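Malonate decarboxylase subunit alpha (Acinetobacter baumannii ATCC 17978, PDB 6MPR) probably acts as the transferase subunit of malonate decarboxylase, exchanging acetyl for malonyl on the acyl carrier protein during malonate breakdown. Local coordinates at residues V51-I56 and D85-L90; I110-D115 and D132-I137; V158-G163 and I194-V199; I277-P282 and L542-I547; L363-T368 and V431-T436. All blocks are in the same frame, centred on the assembly; numbering follows the deposited sequence.

Contacts 1, 2 and 3 lie in the N-terminal part of the chain, around one parallel sheet. Contacts 4 and 5 belong to a second, mixed sheet and its helices. Contact 1 touches contacts 2 and 3. Leu90 N lies 3.0 Å from Ile110 O of contact 2, a probable hydrogen bond, and Leu55 CD1 lies 3.7 Å from Ile196 CD1 of contact 3. The centres of contacts 2 and 3 are about 22 Å apart. Contact 5 is nested within the long chain loop closed by contact 4, and Ile277 CD1 approaches Met433 SD at 4.0 Å. The centres of contacts 1 and 4 are about 50 Å apart.

Contact 1. Residues V51-I56 and D85-L90; sequences VLETLI and DILHDL
Ile56 and Leu87 form the apolar middle of this contact. Their side chains cross at about a right angle, with Ile56 CB 3.9 Å from Leu87 CD2. The other branch, Leu87 CD1, sits 4.1 Å from the same Ile56 CB, so both methyls of the leucine face it. Leu90 adds a second crossing. Its CD2 meets the methyl branch Ile56 CG2 at 3.7 Å. Ile56 CG2 stands anti to the backbone N (CG1 chi1 -54°), and this brings the methyl to Leu90, with Leu87 CD2 also near.

A second group of contacts sets methyls against backbone carbonyls. Leu87 CD2 is 3.3 Å from Ile56 O, which is tight for a carbon and an oxygen. Leu87 CD1 also lies 3.9 Å from Leu52 O in the last turn of the helix. Ile86 CG2 rests 3.7 Å from Glu53 O.

The third group involves a charged side chain, but by packing alone. Glu53 extends past Ile86 at about a right angle, and its OE2 is 3.8 Å from Ile86 CD1. The polar work of this carboxylate is done by OE1, which accepts a hydrogen bond from Asn83 N in the preceding loop. The two segments share no hydrogen bond of their own.

The contact joins the end of helix 48-55 to the loop that leads into strand 90-94. Leu79 of helix 73-79 touches Ile56, Leu87 and Leu90. Leu52 and Leu55 also pack on Ile196 of strand 194-199, while Leu55 meets helix 22-34 as well.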
# COMPACT_ATOMS: atom_id res chain seq x y z
N VAL A 51 21.74 -8.35 -27.23
CA VAL A 51 21.98 -8.25 -25.80
C VAL A 51 20.78 -8.80 -25.02
O VAL A 51 20.96 -9.47 -23.99
CB VAL A 51 22.31 -6.80 -25.41
CG1 VAL A 51 22.32 -6.65 -23.90
CG2 VAL A 51 23.66 -6.38 -26.00
N LEU A 52 19.54 -8.54 -25.48
CA LEU A 52 18.37 -9.16 -24.84
C LEU A 52 18.46 -10.68 -24.86
O LEU A 52 18.14 -11.34 -23.86
CB LEU A 52 17.07 -8.70 -25.52
CG LEU A 52 16.66 -7.24 -25.33
CD1 LEU A 52 15.41 -6.91 -26.13
CD2 LEU A 52 16.43 -6.91 -23.86
N GLU A 53 18.87 -11.26 -26.00
CA GLU A 53 19.04 -12.70 -26.12
C GLU A 53 20.17 -13.25 -25.25
O GLU A 53 20.28 -14.47 -25.09
CB GLU A 53 19.30 -13.06 -27.58
CG GLU A 53 18.09 -12.89 -28.48
CD GLU A 53 18.42 -13.07 -29.94
OE1 GLU A 53 17.47 -13.13 -30.75
OE2 GLU A 53 19.63 -13.17 -30.29
N THR A 54 21.03 -12.38 -24.73
CA THR A 54 22.14 -12.77 -23.87
C THR A 54 21.77 -12.65 -22.40
O THR A 54 22.16 -13.50 -21.59
CB THR A 54 23.36 -11.89 -24.16
OG1 THR A 54 23.67 -11.94 -25.55
CG2 THR A 54 24.57 -12.33 -23.35
N LEU A 55 21.02 -11.61 -22.04
CA LEU A 55 20.70 -11.32 -20.65
C LEU A 55 19.44 -12.03 -20.15
O LEU A 55 19.30 -12.25 -18.94
CB LEU A 55 20.54 -9.81 -20.45
CG LEU A 55 21.81 -9.01 -20.68
CD1 LEU A 55 21.50 -7.54 -20.58
CD2 LEU A 55 22.88 -9.40 -19.67
N ILE A 56 18.53 -12.35 -21.05
CA ILE A 56 17.27 -13.01 -20.69
C ILE A 56 17.41 -14.49 -20.97
O ILE A 56 18.10 -14.90 -21.92
CB ILE A 56 16.08 -12.41 -21.46
CG1 ILE A 56 16.01 -10.89 -21.27
CG2 ILE A 56 14.76 -13.06 -21.03
CD1 ILE A 56 14.92 -10.25 -22.09
N ASP A 85 13.67 -19.45 -30.55
CA ASP A 85 14.46 -20.63 -30.17
C ASP A 85 15.41 -20.32 -29.02
O ASP A 85 15.90 -21.25 -28.36
CB ASP A 85 15.25 -21.15 -31.35
CG ASP A 85 14.37 -21.69 -32.45
OD1 ASP A 85 13.30 -22.25 -32.12
OD2 ASP A 85 14.74 -21.54 -33.63
N ILE A 86 15.70 -19.05 -28.79
CA ILE A 86 16.52 -18.61 -27.66
C ILE A 86 15.66 -18.14 -26.50
O ILE A 86 15.82 -18.61 -25.37
CB ILE A 86 17.49 -17.50 -28.12
CG1 ILE A 86 18.37 -18.03 -29.25
CG2 ILE A 86 18.33 -16.99 -26.95
CD1 ILE A 86 19.24 -16.97 -29.87
N LEU A 87 14.72 -17.22 -26.75
CA LEU A 87 13.84 -16.69 -25.71
C LEU A 87 12.44 -17.25 -25.91
O LEU A 87 11.74 -16.85 -26.85
CB LEU A 87 13.81 -15.16 -25.72
CG LEU A 87 15.16 -14.47 -25.55
CD1 LEU A 87 14.95 -12.97 -25.36
CD2 LEU A 87 15.90 -15.07 -24.37
N HIS A 88 12.03 -18.14 -25.01
CA HIS A 88 10.70 -18.73 -25.03
C HIS A 88 10.26 -18.92 -23.58
O HIS A 88 11.07 -18.86 -22.66
CB HIS A 88 10.66 -20.07 -25.78
CG HIS A 88 11.71 -21.03 -25.33
ND1 HIS A 88 11.52 -21.90 -24.28
CD2 HIS A 88 12.97 -21.26 -25.79
CE1 HIS A 88 12.62 -22.62 -24.11
NE2 HIS A 88 13.51 -22.25 -25.01
N ASP A 89 8.95 -19.13 -23.40
CA ASP A 89 8.36 -19.38 -22.08
C ASP A 89 8.65 -18.26 -21.10
O ASP A 89 8.75 -18.48 -19.89
CB ASP A 89 8.83 -20.72 -21.50
CG ASP A 89 8.27 -21.90 -22.26
OD1 ASP A 89 7.07 -22.20 -22.07
OD2 ASP A 89 9.00 -22.48 -23.08
N LEU A 90 8.79 -17.04 -21.62
CA LEU A 90 8.91 -15.88 -20.75
C LEU A 90 7.63 -15.69 -19.96
O LEU A 90 6.52 -15.86 -20.48
CB LEU A 90 9.23 -14.62 -21.56
CG LEU A 90 10.60 -14.59 -22.24
CD1 LEU A 90 10.95 -13.19 -22.73
CD2 LEU A 90 11.69 -15.15 -21.31

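Contact 2. Residues I110-D115 and D132-I137; sequences IARKLD and DGLLEI
The Arg112 guanidinium lies against the turn at Gly133 and Leu134. Leu134 CA sits over the centre of one face, 4.2 Å above the plane. Gly133 O lies over the same face. It is 3.2 Å from Arg112 NH2, but the angle is too poor for a hydrogen bond. Glu136 OE2 lies near the plane at the edge, 4.0 Å from Arg112 NE. The two charges probably attract each other, although the gap is beyond a salt bridge. The carboxylate plane stands 83° from the guanidinium plane, so the groups do not pair flat. Arg112 CG is anti to the backbone N (chi1 -157°), and a bend at chi2 (62°) turns CD toward the Gly133-Leu134 turn. Arg112 NH1 touches Leu134 CD2 at 3.8 Å.

The backbones are zipped by two hydrogen bonds. Glu136 N gives one to Arg112 O at 2.8 Å. Leu114 N gives the other to Glu136 O at 3.0 Å.

Apolar groups pack on the Leu114 and Ile137 face of the sheet. Leu114 CD2 reaches Leu135 CD1 at 4.0 Å and Ile137 CD1 at 4.2 Å. Phe106 of helix 100-107 touches Leu114 and Leu135 there. On the other face, the Lys113 and Glu136 side chains run past each other.

Gly133 has a positive phi and closes helix 125-131 with a Schellman motif. The chain then enters strand 136-140, which pairs in parallel with strand 111-116. Two neighbouring parallel strands joined through a helix make a beta-alpha-beta crossover, here at the margin of the parallel sheet.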
# COMPACT_ATOMS: atom_id res chain seq x y z
N ILE A 110 7.35 -16.27 -27.75
CA ILE A 110 8.40 -15.76 -26.88
C ILE A 110 7.95 -15.79 -25.43
O ILE A 110 8.68 -16.25 -24.54
CB ILE A 110 8.79 -14.34 -27.33
CG1 ILE A 110 9.45 -14.41 -28.72
CG2 ILE A 110 9.69 -13.69 -26.28
CD1 ILE A 110 9.56 -13.07 -29.44
N ALA A 111 6.72 -15.34 -25.17
CA ALA A 111 6.12 -15.34 -23.85
C ALA A 111 5.01 -16.39 -23.78
O ALA A 111 4.38 -16.71 -24.79
CB ALA A 111 5.55 -13.96 -23.51
N ARG A 112 4.79 -16.93 -22.58
CA ARG A 112 3.70 -17.89 -22.38
C ARG A 112 2.77 -17.46 -21.24
O ARG A 112 1.54 -17.52 -21.39
CB ARG A 112 4.24 -19.29 -22.08
CG ARG A 112 3.24 -20.41 -22.42
CD ARG A 112 2.95 -20.35 -23.90
NE ARG A 112 2.30 -21.53 -24.45
CZ ARG A 112 2.36 -21.88 -25.73
NH1 ARG A 112 3.07 -21.14 -26.58
NH2 ARG A 112 1.73 -22.97 -26.16
N LYS A 113 3.33 -17.04 -20.12
CA LYS A 113 2.55 -16.67 -18.94
C LYS A 113 2.45 -15.16 -18.81
O LYS A 113 3.36 -14.42 -19.19
CB LYS A 113 3.17 -17.25 -17.66
CG LYS A 113 3.25 -18.74 -17.60
CD LYS A 113 3.79 -19.15 -16.24
CE LYS A 113 4.12 -20.62 -16.17
NZ LYS A 113 4.67 -20.93 -14.82
N LEU A 114 1.33 -14.70 -18.26
CA LEU A 114 1.11 -13.27 -18.08
C LEU A 114 0.47 -13.01 -16.73
O LEU A 114 -0.56 -13.61 -16.41
CB LEU A 114 0.23 -12.70 -19.19
CG LEU A 114 -0.15 -11.22 -19.02
CD1 LEU A 114 1.10 -10.31 -19.14
CD2 LEU A 114 -1.22 -10.84 -20.03
N ASP A 115 1.08 -12.13 -15.94
CA ASP A 115 0.46 -11.52 -14.77
C ASP A 115 0.39 -10.02 -15.02
O ASP A 115 1.41 -9.42 -15.38
CB ASP A 115 1.24 -11.81 -13.49
CG ASP A 115 0.93 -13.18 -12.92
OD1 ASP A 115 -0.17 -13.38 -12.35
OD2 ASP A 115 1.78 -14.09 -13.07
N ASP A 132 -6.65 -19.77 -27.92
CA ASP A 132 -5.72 -20.44 -28.83
C ASP A 132 -4.56 -21.11 -28.10
O ASP A 132 -3.69 -21.69 -28.76
CB ASP A 132 -5.17 -19.43 -29.85
CG ASP A 132 -6.22 -19.01 -30.87
OD1 ASP A 132 -7.18 -19.77 -31.09
OD2 ASP A 132 -6.08 -17.92 -31.46
N GLY A 133 -4.53 -21.06 -26.77
CA GLY A 133 -3.50 -21.75 -26.02
C GLY A 133 -2.14 -21.09 -26.02
O GLY A 133 -1.16 -21.73 -25.61
N LEU A 134 -2.04 -19.83 -26.44
CA LEU A 134 -0.76 -19.13 -26.51
C LEU A 134 -0.50 -18.22 -25.32
O LEU A 134 0.63 -17.74 -25.16
CB LEU A 134 -0.68 -18.31 -27.81
CG LEU A 134 -0.70 -19.16 -29.09
CD1 LEU A 134 -0.84 -18.29 -30.32
CD2 LEU A 134 0.55 -20.02 -29.19
N LEU A 135 -1.50 -17.99 -24.48
CA LEU A 135 -1.36 -17.10 -23.34
C LEU A 135 -2.00 -17.78 -22.14
O LEU A 135 -3.15 -18.21 -22.21
CB LEU A 135 -2.02 -15.73 -23.62
CG LEU A 135 -1.82 -14.62 -22.58
CD1 LEU A 135 -1.89 -13.23 -23.20
CD2 LEU A 135 -2.87 -14.71 -21.47
N GLU A 136 -1.24 -17.89 -21.05
CA GLU A 136 -1.71 -18.51 -19.80
C GLU A 136 -1.77 -17.41 -18.75
O GLU A 136 -0.72 -16.90 -18.33
CB GLU A 136 -0.77 -19.63 -19.37
CG GLU A 136 -0.67 -20.79 -20.37
CD GLU A 136 0.45 -21.79 -20.06
OE1 GLU A 136 1.05 -21.72 -18.96
OE2 GLU A 136 0.74 -22.64 -20.93
N ILE A 137 -2.98 -17.03 -18.33
CA ILE A 137 -3.14 -16.01 -17.31
C ILE A 137 -2.74 -16.58 -15.95
O ILE A 137 -3.15 -17.68 -15.58
CB ILE A 137 -4.58 -15.48 -17.26
CG1 ILE A 137 -4.91 -14.74 -18.54
CG2 ILE A 137 -4.73 -14.49 -16.11
CD1 ILE A 137 -4.31 -13.36 -18.63

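Contact 3. Residues V158-G163 and I194-V199; sequences VVLSAG and IVIVQV
Gln198 turns CG between its backbone N and carbonyl carbon (chi1 66°). This crowded position brings CG to 3.6 Å from Ala162 CB and 3.5 Å from Ser161 O. Leu160 and Ile196 instead hold CG and CG1 anti to the carbonyl carbon (chi1 -54° and -57°). They lie side by side and point the same way, with Leu160 CD2 3.9 Å from Ile196 CD1.

The strands are parallel and in register from Val158 with Ile194 to Gly163 with Val199. Five backbone hydrogen bonds alternate between them. The first runs from Val159 N to Ile194 O at 2.8 Å, and the last from Gly163 N to Gln198 O at 2.8 Å. The same carbonyl oxygens also take CA-H...O contacts, as Ile194 O from Val158 CA. One water accepts from Gln198 NE2 at 2.9 Å and lies 3.1 Å from Gly163 O.

Strand 61-64 lies beside strand 158-163, and 221-224 beside 194-199. Ile185 and Ala188 of helix 181-189 cover the Val159 and Val195 face. In the conformer given, Ser161 OG hydrogen-bonds Glu65 OE2. The chemistry is thus a backbone ladder in an aliphatic core, with the Gln198 amide hydrogen-bonded at OE1 by Leu75 N and at NE2 by water.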
# COMPACT_ATOMS: atom_id res chain seq x y z
N VAL A 158 14.19 -10.12 -14.64
CA VAL A 158 14.57 -9.07 -15.58
C VAL A 158 13.54 -7.96 -15.46
O VAL A 158 12.34 -8.22 -15.33
CB VAL A 158 14.61 -9.59 -17.04
CG1 VAL A 158 14.97 -8.45 -18.01
CG2 VAL A 158 15.58 -10.77 -17.17
N VAL A 159 14.00 -6.72 -15.47
CA VAL A 159 13.12 -5.56 -15.54
C VAL A 159 13.53 -4.70 -16.73
O VAL A 159 14.70 -4.32 -16.85
CB VAL A 159 13.13 -4.75 -14.23
CG1 VAL A 159 12.21 -3.55 -14.36
CG2 VAL A 159 12.69 -5.62 -13.05
N LEU A 160 12.56 -4.39 -17.59
CA LEU A 160 12.74 -3.59 -18.81
C LEU A 160 11.94 -2.30 -18.61
O LEU A 160 10.70 -2.32 -18.63
CB LEU A 160 12.26 -4.34 -20.04
CG LEU A 160 12.87 -5.73 -20.28
CD1 LEU A 160 12.21 -6.38 -21.52
CD2 LEU A 160 14.38 -5.61 -20.45
N SER A 161 12.64 -1.19 -18.41
CA SER A 161 12.02 0.06 -17.99
C SER A 161 12.48 1.20 -18.89
O SER A 161 13.35 1.04 -19.75
CB SER A 161 12.36 0.40 -16.53
OG SER A 161 11.79 -0.53 -15.64
N ALA A 162 11.87 2.37 -18.70
CA ALA A 162 12.18 3.55 -19.52
C ALA A 162 12.37 4.80 -18.67
O ALA A 162 11.71 4.97 -17.63
CB ALA A 162 11.07 3.82 -20.54
N GLY A 163 13.23 5.70 -19.15
CA GLY A 163 13.42 6.99 -18.52
C GLY A 163 13.78 8.06 -19.55
O GLY A 163 13.95 7.78 -20.74
N ILE A 194 18.18 -8.54 -13.41
CA ILE A 194 18.88 -7.71 -14.39
C ILE A 194 17.96 -6.58 -14.83
O ILE A 194 16.83 -6.82 -15.28
CB ILE A 194 19.38 -8.55 -15.57
CG1 ILE A 194 20.37 -9.61 -15.04
CG2 ILE A 194 20.01 -7.65 -16.63
CD1 ILE A 194 20.97 -10.47 -16.09
N VAL A 195 18.43 -5.34 -14.69
CA VAL A 195 17.62 -4.14 -14.91
C VAL A 195 18.20 -3.43 -16.13
O VAL A 195 19.38 -3.06 -16.14
CB VAL A 195 17.62 -3.22 -13.68
CG1 VAL A 195 16.88 -1.88 -13.93
CG2 VAL A 195 16.97 -3.95 -12.46
N ILE A 196 17.38 -3.28 -17.17
CA ILE A 196 17.76 -2.57 -18.39
C ILE A 196 16.81 -1.41 -18.57
O ILE A 196 15.59 -1.60 -18.58
CB ILE A 196 17.71 -3.49 -19.62
CG1 ILE A 196 18.61 -4.71 -19.42
CG2 ILE A 196 18.10 -2.71 -20.88
CD1 ILE A 196 18.24 -5.87 -20.28
N VAL A 197 17.36 -0.20 -18.74
CA VAL A 197 16.55 1.01 -18.87
C VAL A 197 16.84 1.65 -20.23
O VAL A 197 17.97 2.05 -20.51
CB VAL A 197 16.83 2.01 -17.73
CG1 VAL A 197 15.84 3.18 -17.78
CG2 VAL A 197 16.75 1.31 -16.37
N GLN A 198 15.81 1.77 -21.06
CA GLN A 198 15.94 2.61 -22.24
C GLN A 198 15.78 4.08 -21.85
O GLN A 198 14.94 4.42 -21.01
CB GLN A 198 14.92 2.21 -23.31
CG GLN A 198 13.45 2.46 -22.91
CD GLN A 198 12.55 2.50 -24.12
OE1 GLN A 198 12.11 1.46 -24.61
NE2 GLN A 198 12.27 3.71 -24.61
N VAL A 199 16.60 4.95 -22.44
CA VAL A 199 16.49 6.38 -22.18
C VAL A 199 16.40 7.16 -23.48
O VAL A 199 16.92 6.74 -24.52
CB VAL A 199 17.66 6.93 -21.32
CG1 VAL A 199 17.61 6.32 -19.91
CG2 VAL A 199 19.02 6.68 -21.98
O HOH W 1 13.33 6.05 -23.22

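Contact 4. Residues I277-P282 and L542-I547; sequences IELILP and LAAKNI
Leu279 and Leu542 make the apolar centre where helix 272-287 packs on the loop before helix 547-553. This is helix-to-loop packing that ties a C-terminal part of the chain, some 260 residues on in sequence, onto the mixed-sheet half. Leu542 CD2 fits between two residues of the helix. It is 3.7 Å from Leu279 CB and 4.1 Å from Ile280 CG2. The leucine side chains cross obliquely. Ile280 carries CG2 anti to its carbonyl carbon (CG1 chi1 71°), which leaves this methyl beside Leu542.

Farther out, the branches of Leu279 divide their work. CD2 meets Ala544 CB at 4.1 Å. CD1 lies 3.8 Å from Ala544 O, a buried carbonyl with no polar partner in the model. On the other flank, Pro282 CG approaches Ala543 CB at 4.4 Å. The helix is kinked at Pro282, whose N has no bond to the preceding turn. Pro308 of helix 307-311 touches Leu279, Pro282 and Ala543, and Trp553 of helix 547-553 packs on Ala544.

The polar edge begins at one bond between the segments. Ala543 N donates to Leu279 O at 2.9 Å. Ala543 CB sits 3.3 Å from the same Leu279 O, so this oxygen is closely covered. Beyond it the loop braces itself. Asn546 is the N-cap of helix 547-553, and its OD1 accepts from Asp549 N. Lys545 is bent at chi2 (66°), and its NZ donates to Leu542 O at 2.7 Å.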
# COMPACT_ATOMS: atom_id res chain seq x y z
N ILE A 277 -17.46 17.37 -12.69
CA ILE A 277 -17.31 17.75 -11.28
C ILE A 277 -16.19 18.76 -11.12
O ILE A 277 -16.37 19.84 -10.52
CB ILE A 277 -17.05 16.50 -10.41
CG1 ILE A 277 -18.30 15.63 -10.29
CG2 ILE A 277 -16.56 16.91 -9.02
CD1 ILE A 277 -18.05 14.34 -9.54
N GLU A 278 -15.00 18.42 -11.64
CA GLU A 278 -13.84 19.30 -11.55
C GLU A 278 -14.14 20.68 -12.12
O GLU A 278 -13.75 21.70 -11.55
CB GLU A 278 -12.65 18.65 -12.26
CG GLU A 278 -12.26 17.28 -11.67
CD GLU A 278 -11.34 16.45 -12.56
OE1 GLU A 278 -10.69 17.01 -13.47
OE2 GLU A 278 -11.28 15.22 -12.33
N LEU A 279 -14.87 20.72 -13.24
CA LEU A 279 -15.13 21.98 -13.94
C LEU A 279 -16.29 22.79 -13.37
O LEU A 279 -16.42 23.97 -13.71
CB LEU A 279 -15.37 21.73 -15.43
CG LEU A 279 -14.08 21.36 -16.18
CD1 LEU A 279 -14.38 20.91 -17.61
CD2 LEU A 279 -13.12 22.54 -16.17
N ILE A 280 -17.13 22.22 -12.51
CA ILE A 280 -18.19 23.01 -11.90
C ILE A 280 -17.93 23.29 -10.43
O ILE A 280 -18.72 24.01 -9.81
CB ILE A 280 -19.60 22.40 -12.09
CG1 ILE A 280 -19.80 21.14 -11.26
CG2 ILE A 280 -19.92 22.18 -13.56
CD1 ILE A 280 -21.23 20.66 -11.23
N LEU A 281 -16.86 22.77 -9.84
CA LEU A 281 -16.47 23.26 -8.52
C LEU A 281 -16.37 24.78 -8.48
O LEU A 281 -16.97 25.38 -7.57
CB LEU A 281 -15.17 22.60 -8.06
CG LEU A 281 -15.31 21.17 -7.55
CD1 LEU A 281 -13.91 20.62 -7.31
CD2 LEU A 281 -16.14 21.16 -6.26
N PRO A 282 -15.68 25.46 -9.41
CA PRO A 282 -15.53 26.91 -9.27
C PRO A 282 -16.77 27.70 -9.63
O PRO A 282 -16.77 28.93 -9.47
CB PRO A 282 -14.38 27.24 -10.25
CG PRO A 282 -13.72 25.92 -10.55
CD PRO A 282 -14.84 24.93 -10.50
N LEU A 542 -20.09 24.91 -16.77
CA LEU A 542 -18.68 24.53 -16.86
C LEU A 542 -17.77 25.75 -16.83
O LEU A 542 -17.98 26.71 -17.57
CB LEU A 542 -18.46 23.74 -18.15
CG LEU A 542 -19.17 22.39 -18.24
CD1 LEU A 542 -19.15 21.89 -19.68
CD2 LEU A 542 -18.53 21.35 -17.31
N ALA A 543 -16.74 25.71 -15.97
CA ALA A 543 -15.77 26.80 -15.93
C ALA A 543 -15.01 26.91 -17.24
O ALA A 543 -14.53 28.00 -17.59
CB ALA A 543 -14.79 26.61 -14.77
N ALA A 544 -14.85 25.80 -17.95
CA ALA A 544 -14.24 25.80 -19.27
C ALA A 544 -15.10 24.94 -20.19
O ALA A 544 -15.47 23.82 -19.82
CB ALA A 544 -12.80 25.27 -19.23
N LYS A 545 -15.42 25.47 -21.37
CA LYS A 545 -16.27 24.79 -22.35
C LYS A 545 -15.49 23.98 -23.37
O LYS A 545 -16.09 23.17 -24.09
CB LYS A 545 -17.13 25.82 -23.09
CG LYS A 545 -18.43 26.19 -22.40
CD LYS A 545 -18.19 26.93 -21.11
CE LYS A 545 -19.46 27.58 -20.59
NZ LYS A 545 -19.18 28.39 -19.38
N ASN A 546 -14.18 24.17 -23.46
CA ASN A 546 -13.39 23.52 -24.50
C ASN A 546 -11.92 23.58 -24.08
O ASN A 546 -11.58 24.17 -23.05
CB ASN A 546 -13.62 24.16 -25.87
CG ASN A 546 -13.43 25.67 -25.85
OD1 ASN A 546 -12.50 26.19 -25.22
ND2 ASN A 546 -14.31 26.39 -26.54
N ILE A 547 -11.06 22.99 -24.90
CA ILE A 547 -9.63 22.95 -24.61
C ILE A 547 -9.04 24.36 -24.62
O ILE A 547 -8.24 24.72 -23.74
CB ILE A 547 -8.91 22.03 -25.62
CG1 ILE A 547 -9.25 20.55 -25.37
CG2 ILE A 547 -7.42 22.29 -25.63
CD1 ILE A 547 -8.53 19.93 -24.19

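Contact 5. Residues L363-T368 and V431-T436; sequences LFIGAT and VQMVET
Ile365 meets Val431 and Met433 from CB to CD1. Its CB is 3.9 Å from Val431 CB. CG1, anti to the backbone N (chi1 179°), lies 3.8 Å from Met433 CB and equally close to Val431 CB. The tip, CD1, meets Met433 SD at 3.6 Å and Val431 CG1 at 3.6 Å. Ile365 and Val431 stand side by side and point the same way, while Met433 comes in at a slant.

Three backbone hydrogen bonds join the strands. Val431 N gives to Phe364 O at 2.8 Å, and Gly366 N to Val431 O at 3.1 Å. Met433 N gives to Gly366 O at 2.8 Å. The Phe364 ring lies over Gly366 N, which is offset toward the rim. Past the end of strand 363-366, Thr368 meets Gln432. The two side chains cross at about a right angle, with Gln432 NE2 3.2 Å from Thr368 CG2.

Ile277 of helix 272-287 touches Ile365 and Met433, and helix 244-261 also covers this side. Strands 265-268 and 474-477 flank the pair. Parallel strands with helices packed on their face are typical of an alpha/beta fold, consistent with the Rossmann-like clan assigned to the family.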
# COMPACT_ATOMS: atom_id res chain seq x y z
N LEU A 363 -12.41 9.49 -0.27
CA LEU A 363 -13.39 9.10 -1.26
C LEU A 363 -12.72 8.68 -2.57
O LEU A 363 -11.70 9.26 -2.97
CB LEU A 363 -14.37 10.26 -1.52
CG LEU A 363 -15.46 10.08 -2.61
CD1 LEU A 363 -16.75 10.74 -2.15
CD2 LEU A 363 -15.00 10.66 -3.94
N PHE A 364 -13.29 7.66 -3.20
CA PHE A 364 -13.09 7.35 -4.60
C PHE A 364 -14.42 7.47 -5.33
O PHE A 364 -15.47 7.11 -4.78
CB PHE A 364 -12.51 5.93 -4.79
CG PHE A 364 -12.56 5.45 -6.21
CD1 PHE A 364 -11.72 5.99 -7.17
CD2 PHE A 364 -13.44 4.45 -6.59
CE1 PHE A 364 -11.75 5.55 -8.47
CE2 PHE A 364 -13.50 4.02 -7.90
CZ PHE A 364 -12.65 4.56 -8.84
N ILE A 365 -14.38 7.98 -6.55
CA ILE A 365 -15.56 8.03 -7.41
C ILE A 365 -15.13 7.69 -8.83
O ILE A 365 -14.14 8.23 -9.33
CB ILE A 365 -16.26 9.41 -7.33
CG1 ILE A 365 -17.49 9.49 -8.25
CG2 ILE A 365 -15.27 10.54 -7.65
CD1 ILE A 365 -18.47 10.59 -7.82
N GLY A 366 -15.84 6.78 -9.47
CA GLY A 366 -15.53 6.42 -10.84
C GLY A 366 -16.71 5.70 -11.46
O GLY A 366 -17.78 5.60 -10.86
N ALA A 367 -16.49 5.18 -12.65
CA ALA A 367 -17.57 4.54 -13.38
C ALA A 367 -17.21 3.11 -13.73
O ALA A 367 -16.12 2.62 -13.43
CB ALA A 367 -17.93 5.32 -14.64
N THR A 368 -18.14 2.45 -14.40
CA THR A 368 -18.01 1.04 -14.74
C THR A 368 -18.93 0.75 -15.90
O THR A 368 -19.80 1.56 -16.24
CB THR A 368 -18.36 0.18 -13.54
OG1 THR A 368 -18.22 -1.20 -13.88
CG2 THR A 368 -19.78 0.42 -13.14
N VAL A 431 -17.80 5.54 -4.54
CA VAL A 431 -18.95 5.98 -5.32
C VAL A 431 -18.86 5.38 -6.72
O VAL A 431 -17.85 5.57 -7.42
CB VAL A 431 -19.02 7.51 -5.41
CG1 VAL A 431 -20.31 7.95 -6.13
CG2 VAL A 431 -18.88 8.13 -4.02
N GLN A 432 -19.92 4.70 -7.14
CA GLN A 432 -20.09 4.33 -8.54
C GLN A 432 -21.00 5.36 -9.20
O GLN A 432 -22.20 5.42 -8.90
CB GLN A 432 -20.68 2.93 -8.69
CG GLN A 432 -19.65 1.83 -8.61
CD GLN A 432 -18.81 1.72 -9.88
OE1 GLN A 432 -17.90 0.91 -9.95
NE2 GLN A 432 -19.12 2.54 -10.87
N MET A 433 -20.43 6.15 -10.11
CA MET A 433 -21.13 7.25 -10.78
C MET A 433 -21.26 6.86 -12.24
O MET A 433 -20.28 6.93 -13.00
CB MET A 433 -20.36 8.57 -10.61
CG MET A 433 -20.91 9.73 -11.39
SD MET A 433 -19.86 11.18 -11.08
CE MET A 433 -20.92 12.47 -11.64
N VAL A 434 -22.46 6.46 -12.64
CA VAL A 434 -22.67 5.75 -13.90
C VAL A 434 -24.03 6.13 -14.46
O VAL A 434 -25.01 6.25 -13.71
CB VAL A 434 -22.50 4.23 -13.58
CG1 VAL A 434 -23.81 3.50 -13.52
CG2 VAL A 434 -21.43 3.58 -14.49
N GLU A 435 -24.11 6.35 -15.78
CA GLU A 435 -25.41 6.53 -16.39
C GLU A 435 -26.09 5.17 -16.54
O GLU A 435 -25.45 4.12 -16.55
CB GLU A 435 -25.32 7.23 -17.76
CG GLU A 435 -24.65 8.60 -17.72
CD GLU A 435 -24.28 9.12 -19.10
OE1 GLU A 435 -25.19 9.26 -19.95
OE2 GLU A 435 -23.08 9.37 -19.33
N THR A 436 -27.42 5.19 -16.64
CA THR A 436 -28.15 3.93 -16.63
C THR A 436 -27.93 3.13 -17.91
O THR A 436 -28.02 1.90 -17.89
CB THR A 436 -29.64 4.17 -16.37
OG1 THR A 436 -30.19 5.05 -17.37
CG2 THR A 436 -29.81 4.79 -14.98